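Fusolin (Unidentified entomopoxvirus, PDB 4OW5) forms the viral spindles that enhance entomopoxvirus virulence, and probably binds chitin through a lytic polysaccharide monooxygenase-like domain with a fibronectin type III fold. Local coordinates at residues 42-45 with 46-50. Sequence-based numbering, arbitrary orientation.
Sequences YNKV and LQQGG. With EDO (1,2-ethanediol), chain E.
Leu46 reaches back one turn of helix 32-47 to the ring of Tyr42. From its backbone, CB passes beside the carbonyl oxygen of Asn43; CG, turned away from its own carbonyl carbon (chi1 -72°), comes 3.5 Å from Tyr42 O; CD1 then ends 3.5 Å from Tyr42 CE1, the two side chains crossing at a slant. In the backbone, Leu46 N donates to Tyr42 O and Gln47 N to Asn43 O, the regular i to i+4 bonds of the helix. Tyr42 and Val45 both pack on Ala55 of helix 52-64. The helix ends in a Schellman motif: Gly49, with positive phi (92°), is the C-prime residue, Gly50 N reaches over the turn to Val45 O at 2.9 Å, and Gly49 N bonds Leu46 O. Val45 O also takes a weak bond from Gln48 N, whose main acceptor is Lys44 O. Val45 CG1, set opposite the backbone N, lies 4.0 Å from Gly50 CA. On another side of the helix, Lys44 and Gln48 run alongside each other in the same direction, with Gln48 NE2 3.9 Å from Lys44 CG; beyond this, Lys44 NZ forms a salt bridge with Asp107, while Gln48 OE1 accepts bonds from Trp100 and Arg101. The amide of Asn43 is held at both ends by one 1,2-ethanediol, probably from the crystallisation liquor: O1 donates to Asn43 OD1 at 2.7 Å, and Asn43 ND2 gives a nearly straight bond (170°) to O2. Asn43 ND2 also bonds Ile245 O of the second subunit, where Pro248 packs on Leu46.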
loop_
_atom_site.group_PDB
_atom_site.type_symbol
_atom_site.label_atom_id
_atom_site.label_comp_id
_atom_site.label_asym_id
_atom_site.label_seq_id
_atom_site.Cartn_x
_atom_site.Cartn_y
_atom_site.Cartn_z
ATOM N N TYR A 42 -19.012 18.203 15.331
ATOM C CA TYR A 42 -20.349 18.758 15.131
ATOM C C TYR A 42 -21.423 17.823 15.772
ATOM O O TYR A 42 -22.226 18.272 16.593
ATOM C CB TYR A 42 -20.595 18.923 13.625
ATOM C CG TYR A 42 -21.933 19.516 13.237
ATOM C CD1 TYR A 42 -22.963 18.712 12.780
ATOM C CD2 TYR A 42 -22.120 20.890 13.204
ATOM C CE1 TYR A 42 -24.189 19.251 12.396
ATOM C CE2 TYR A 42 -23.350 21.449 12.831
ATOM C CZ TYR A 42 -24.386 20.621 12.437
ATOM O OH TYR A 42 -25.584 21.168 12.057
ATOM N N ASN A 43 -21.369 16.534 15.465
ATOM C CA ASN A 43 -22.355 15.587 16.029
ATOM C C ASN A 43 -22.183 15.390 17.544
ATOM O O ASN A 43 -23.194 15.223 18.220
ATOM C CB ASN A 43 -22.316 14.247 15.309
ATOM C CG ASN A 43 -22.788 14.332 13.888
ATOM O OD1 ASN A 43 -23.505 15.238 13.515
ATOM N ND2 ASN A 43 -22.332 13.444 13.040
ATOM N N LYS A 44 -20.957 15.473 18.090
ATOM C CA LYS A 44 -20.700 15.348 19.534
ATOM C C LYS A 44 -21.394 16.476 20.318
ATOM O O LYS A 44 -22.048 16.222 21.336
ATOM C CB LYS A 44 -19.205 15.355 19.818
ATOM C CG LYS A 44 -18.820 15.052 21.275
ATOM C CD LYS A 44 -17.281 15.083 21.347
ATOM C CE LYS A 44 -16.711 14.887 22.723
ATOM N NZ LYS A 44 -15.234 14.745 22.654
ATOM N N VAL A 45 -21.286 17.707 19.809
ATOM C CA VAL A 45 -21.913 18.868 20.406
ATOM C C VAL A 45 -23.430 18.749 20.318
ATOM O O VAL A 45 -24.102 19.091 21.292
ATOM C CB VAL A 45 -21.372 20.192 19.786
ATOM C CG1 VAL A 45 -22.118 21.414 20.321
ATOM C CG2 VAL A 45 -19.864 20.320 20.065
ATOM N N LEU A 46 -23.972 18.271 19.201
ATOM C CA LEU A 46 -25.425 18.120 19.052
ATOM C C LEU A 46 -25.946 17.072 20.021
ATOM O O LEU A 46 -27.015 17.252 20.570
ATOM C CB LEU A 46 -25.834 17.721 17.624
ATOM C CG LEU A 46 -25.703 18.806 16.530
ATOM C CD1 LEU A 46 -26.075 18.238 15.203
ATOM C CD2 LEU A 46 -26.583 20.019 16.812
ATOM N N GLN A 47 -25.205 15.964 20.206
ATOM C CA GLN A 47 -25.583 14.895 21.136
ATOM C C GLN A 47 -25.607 15.404 22.562
ATOM O O GLN A 47 -26.398 14.923 23.353
ATOM C CB GLN A 47 -24.601 13.705 21.037
ATOM C CG GLN A 47 -24.821 12.870 19.776
ATOM C CD GLN A 47 -26.055 11.992 19.817
ATOM O OE1 GLN A 47 -26.786 11.928 20.806
ATOM N NE2 GLN A 47 -26.310 11.291 18.727
ATOM N N GLN A 48 -24.726 16.349 22.902
ATOM C CA GLN A 48 -24.632 16.903 24.261
ATOM C C GLN A 48 -25.593 18.113 24.481
ATOM O O GLN A 48 -25.443 18.840 25.466
ATOM C CB GLN A 48 -23.193 17.312 24.571
ATOM C CG GLN A 48 -22.228 16.134 24.714
ATOM C CD GLN A 48 -20.830 16.550 25.076
ATOM O OE1 GLN A 48 -20.583 17.682 25.505
ATOM N NE2 GLN A 48 -19.882 15.618 24.994
ATOM N N GLY A 49 -26.542 18.331 23.579
ATOM C CA GLY A 49 -27.521 19.410 23.739
ATOM C C GLY A 49 -27.212 20.759 23.116
ATOM O O GLY A 49 -28.042 21.668 23.215
ATOM N N GLY A 50 -26.054 20.908 22.464
ATOM C CA GLY A 50 -25.728 22.153 21.795
ATOM C C GLY A 50 -26.577 22.446 20.570
ATOM O O GLY A 50 -27.114 21.535 19.941
HETATM C C1 EDO E . -23.685 15.744 10.119
HETATM O O1 EDO E . -24.687 15.766 11.125
HETATM C C2 EDO E . -23.658 14.375 9.434
HETATM O O2 EDO E . -23.183 13.363 10.322
#